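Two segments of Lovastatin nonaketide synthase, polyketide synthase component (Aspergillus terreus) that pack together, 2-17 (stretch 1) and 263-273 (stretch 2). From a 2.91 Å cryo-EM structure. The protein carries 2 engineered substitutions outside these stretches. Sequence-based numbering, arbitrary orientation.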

# COMPACT_ATOMS: atom_id res chain seq x y z
N ALA A 2 24.49 47.47 -46.90
CA ALA A 2 23.24 47.30 -46.11
C ALA A 2 23.26 46.00 -45.32
O ALA A 2 24.05 45.10 -45.61
N GLN A 3 22.39 45.91 -44.32
CA GLN A 3 22.31 44.72 -43.48
C GLN A 3 21.57 43.57 -44.14
O GLN A 3 21.64 42.44 -43.65
N SER A 4 20.86 43.83 -45.24
CA SER A 4 20.10 42.81 -45.95
C SER A 4 20.88 42.17 -47.09
O SER A 4 20.32 41.35 -47.83
N MET A 5 22.16 42.52 -47.25
CA MET A 5 22.98 42.03 -48.35
C MET A 5 23.77 40.78 -47.98
O MET A 5 24.63 40.35 -48.75
N TYR A 6 23.51 40.20 -46.82
CA TYR A 6 24.27 39.04 -46.37
C TYR A 6 23.96 37.83 -47.24
O TYR A 6 22.92 37.77 -47.90
N PRO A 7 24.87 36.84 -47.28
CA PRO A 7 24.69 35.70 -48.19
C PRO A 7 23.33 35.05 -48.03
O PRO A 7 22.56 34.94 -48.99
N ASN A 8 23.01 34.60 -46.82
CA ASN A 8 21.69 34.12 -46.49
C ASN A 8 20.87 35.26 -45.92
O ASN A 8 21.36 36.05 -45.11
N GLU A 9 19.62 35.36 -46.35
CA GLU A 9 18.79 36.49 -45.96
C GLU A 9 18.71 36.57 -44.44
O GLU A 9 18.33 35.58 -43.80
N PRO A 10 19.05 37.70 -43.83
CA PRO A 10 19.07 37.76 -42.36
C PRO A 10 17.67 37.73 -41.76
O PRO A 10 16.88 38.66 -41.96
N ILE A 11 17.37 36.66 -41.03
CA ILE A 11 16.10 36.61 -40.33
C ILE A 11 16.08 37.73 -39.29
O ILE A 11 17.12 38.29 -38.93
N VAL A 12 14.89 38.07 -38.81
CA VAL A 12 14.74 39.20 -37.91
C VAL A 12 13.76 38.85 -36.80
O VAL A 12 12.67 38.34 -37.06
N VAL A 13 14.17 39.11 -35.56
CA VAL A 13 13.27 39.03 -34.41
C VAL A 13 12.49 40.33 -34.35
O VAL A 13 13.05 41.39 -34.04
N VAL A 14 11.19 40.25 -34.65
CA VAL A 14 10.32 41.42 -34.63
C VAL A 14 9.58 41.58 -33.30
O VAL A 14 9.15 42.69 -32.97
N GLY A 15 9.41 40.50 -32.55
CA GLY A 15 8.71 40.56 -31.29
C GLY A 15 8.98 39.32 -30.47
O GLY A 15 9.42 38.29 -31.00
N SER A 16 8.70 39.42 -29.18
CA SER A 16 8.96 38.31 -28.28
C SER A 16 7.96 38.33 -27.13
O SER A 16 7.43 39.38 -26.75
N GLY A 17 7.70 37.15 -26.60
CA GLY A 17 6.88 37.00 -25.41
C GLY A 17 7.56 36.06 -24.44
O GLY A 17 7.98 34.96 -24.81
N GLY A 263 6.18 46.35 -42.17
CA GLY A 263 6.23 47.43 -41.20
C GLY A 263 6.20 46.96 -39.76
O GLY A 263 5.50 47.55 -38.93
N ASP A 264 6.95 45.91 -39.45
CA ASP A 264 7.01 45.37 -38.09
C ASP A 264 8.26 45.88 -37.39
O ASP A 264 9.37 45.75 -37.92
N THR A 265 8.08 46.46 -36.21
CA THR A 265 9.22 46.91 -35.42
C THR A 265 10.14 45.74 -35.11
O THR A 265 9.68 44.66 -34.74
N ILE A 266 11.43 45.97 -35.26
CA ILE A 266 12.42 44.91 -35.19
C ILE A 266 13.10 44.93 -33.83
O ILE A 266 13.54 45.98 -33.35
N GLU A 267 13.20 43.75 -33.21
CA GLU A 267 13.95 43.60 -31.97
C GLU A 267 15.42 43.32 -32.24
O GLU A 267 16.30 43.86 -31.56
N CYS A 268 15.72 42.48 -33.23
CA CYS A 268 17.11 42.24 -33.61
C CYS A 268 17.12 41.50 -34.94
O CYS A 268 16.07 41.21 -35.51
N VAL A 269 18.32 41.20 -35.41
CA VAL A 269 18.52 40.52 -36.69
C VAL A 269 19.33 39.26 -36.42
O VAL A 269 20.51 39.34 -36.07
N ILE A 270 18.70 38.10 -36.60
CA ILE A 270 19.41 36.83 -36.59
C ILE A 270 20.05 36.68 -37.97
O ILE A 270 19.40 36.27 -38.94
N ARG A 271 21.33 37.03 -38.06
CA ARG A 271 22.03 36.98 -39.34
C ARG A 271 22.23 35.54 -39.79
O ARG A 271 22.07 35.23 -40.98
N GLU A 272 22.59 34.65 -38.87
CA GLU A 272 22.83 33.26 -39.21
C GLU A 272 22.67 32.42 -37.95
O GLU A 272 22.94 32.88 -36.84
N THR A 273 22.22 31.18 -38.14
CA THR A 273 22.02 30.25 -37.03
C THR A 273 22.44 28.86 -37.50
O THR A 273 21.65 28.15 -38.12

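The two stretches meet as antiparallel strands, with N-to-C directions 156° apart and 905 Å² buried in total. The firmest register pair is Val 13 with Cys 268: Val 13 N donates to Cys 268 O at 2.8 Å, and Val 13 O accepts from Cys 268 N at 3.0 Å and from Glu 267 N at 2.5 Å. This pairing fixes which side chains become neighbours.

Apolar contacts divide between the two faces of the sheet. On the face carrying Val 13, Cys 268 and Ile 270, Val 13 (t) places CG2 3.4 Å from Cys 268 SG, with Cys 268 in p, and 3.6 Å from Ile 270 CD1, which the m, t rotamer of Ile 270 extends to that point. Ile 11 (m, m) shares this face; its CB lies 4.3 Å from Ile 270 CB, but the end of its side chain leads away. On the face carrying Val 12 and Val 269, Val 12 (p) sets CG2 3.8 Å from CG2 of Val 269 (t). Val 269 CG1 also meets Pro 10 CB at 3.6 Å. Beyond the paired segment, Val 14 points away overall, yet its CG1 comes within 4.0 Å of Asp 264 CB.

The clearest cationic contact is a stack. Arg 271, t through chi1 to chi3, is extended, and its guanidinium lies flat on the Tyr 6 ring: the centres are 3.3 Å apart and the planes differ by 6°. Its CZ sits 12° off the ring normal, supporting a cation-pi interaction, while CD adds a CH-pi contact 3.8 Å from the ring centroid.

Among polar side chains, Glu 267 (m, t) points toward stretch 1. Ser 16 (p) holds OG 3.0 Å from both Glu 267 OE1 and OE2; its single proton could serve either oxygen.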

# COMPACT_ATOMS: atom_id res chain seq x y z
CB ALA A 2 22.02 47.34 -47.03
CB GLN A 3 21.64 45.07 -42.15
CG GLN A 3 21.71 43.98 -41.10
CD GLN A 3 21.27 44.46 -39.73
OE1 GLN A 3 20.45 45.36 -39.62
NE2 GLN A 3 21.82 43.85 -38.69
CB SER A 4 18.80 43.41 -46.49
OG SER A 4 18.02 42.42 -47.15
CB MET A 5 23.93 43.12 -48.83
CG MET A 5 23.23 44.34 -49.41
SD MET A 5 24.36 45.71 -49.73
CE MET A 5 25.56 44.92 -50.81
CB TYR A 6 23.94 38.74 -44.91
CG TYR A 6 24.21 39.91 -43.98
CD1 TYR A 6 25.19 40.85 -44.27
CD2 TYR A 6 23.47 40.08 -42.82
CE1 TYR A 6 25.43 41.92 -43.44
CE2 TYR A 6 23.70 41.15 -41.97
CZ TYR A 6 24.68 42.06 -42.29
OH TYR A 6 24.92 43.13 -41.45
CB PRO A 7 25.82 34.74 -47.78
CG PRO A 7 26.84 35.61 -47.14
CD PRO A 7 26.09 36.70 -46.46
CB ASN A 8 21.76 32.96 -45.49
CG ASN A 8 22.47 31.75 -46.04
OD1 ASN A 8 23.50 31.33 -45.52
ND2 ASN A 8 21.93 31.18 -47.11
CB GLU A 9 17.40 36.38 -46.56
CG GLU A 9 16.50 37.56 -46.24
CD GLU A 9 15.31 37.66 -47.17
OE1 GLU A 9 15.12 36.75 -48.00
OE2 GLU A 9 14.56 38.66 -47.07
CB PRO A 10 19.77 39.10 -42.08
CG PRO A 10 19.45 39.93 -43.26
CD PRO A 10 19.43 38.99 -44.43
CB ILE A 11 15.89 35.23 -39.69
CG1 ILE A 11 15.97 34.15 -40.76
CG2 ILE A 11 14.57 35.17 -38.97
CD1 ILE A 11 15.03 34.36 -41.93
CB VAL A 12 14.28 40.45 -38.68
CG1 VAL A 12 12.81 40.38 -39.01
CG2 VAL A 12 14.58 41.70 -37.89
CB VAL A 13 14.04 38.80 -33.11
CG1 VAL A 13 13.07 38.70 -31.95
CG2 VAL A 13 14.89 37.55 -33.19
CB VAL A 14 9.29 41.36 -35.77
CG1 VAL A 14 9.99 41.36 -37.11
CG2 VAL A 14 8.42 40.12 -35.64
CB SER A 16 10.39 38.37 -27.73
OG SER A 16 10.63 39.59 -27.05
CB ASP A 264 7.01 43.84 -38.12
CG ASP A 264 5.77 43.27 -38.78
OD1 ASP A 264 4.70 43.91 -38.68
OD2 ASP A 264 5.87 42.19 -39.39
CB THR A 265 8.75 47.58 -34.13
OG1 THR A 265 8.02 48.77 -34.44
CG2 THR A 265 9.93 47.93 -33.24
CB ILE A 266 13.45 45.06 -36.32
CG1 ILE A 266 12.81 44.65 -37.65
CG2 ILE A 266 14.69 44.23 -36.02
CD1 ILE A 266 13.61 45.04 -38.87
CB GLU A 267 13.35 42.48 -31.12
CG GLU A 267 11.95 42.76 -30.61
CD GLU A 267 11.50 41.75 -29.57
OE1 GLU A 267 12.20 40.72 -29.40
OE2 GLU A 267 10.46 41.98 -28.93
CB CYS A 268 17.86 41.45 -32.54
SG CYS A 268 17.26 39.77 -32.28
CB VAL A 269 19.22 41.42 -37.71
CG1 VAL A 269 19.87 40.59 -38.79
CG2 VAL A 269 18.24 42.40 -38.32
CB ILE A 270 18.48 35.66 -36.26
CG1 ILE A 270 17.80 35.90 -34.92
CG2 ILE A 270 19.26 34.36 -36.23
CD1 ILE A 270 16.81 34.83 -34.54
CB ARG A 271 23.37 37.70 -39.21
CG ARG A 271 24.24 37.63 -40.45
CD ARG A 271 25.39 38.63 -40.34
NE ARG A 271 26.24 38.62 -41.53
CZ ARG A 271 27.09 39.59 -41.84
NH1 ARG A 271 27.22 40.67 -41.08
NH2 ARG A 271 27.84 39.47 -42.93
CB GLU A 272 24.22 33.06 -39.81
CG GLU A 272 24.50 31.66 -40.31
CD GLU A 272 23.62 31.27 -41.48
OE1 GLU A 272 22.94 32.15 -42.04
OE2 GLU A 272 23.61 30.07 -41.84
CB THR A 273 20.57 30.26 -36.56
OG1 THR A 273 20.15 31.61 -36.31
CG2 THR A 273 20.42 29.45 -35.28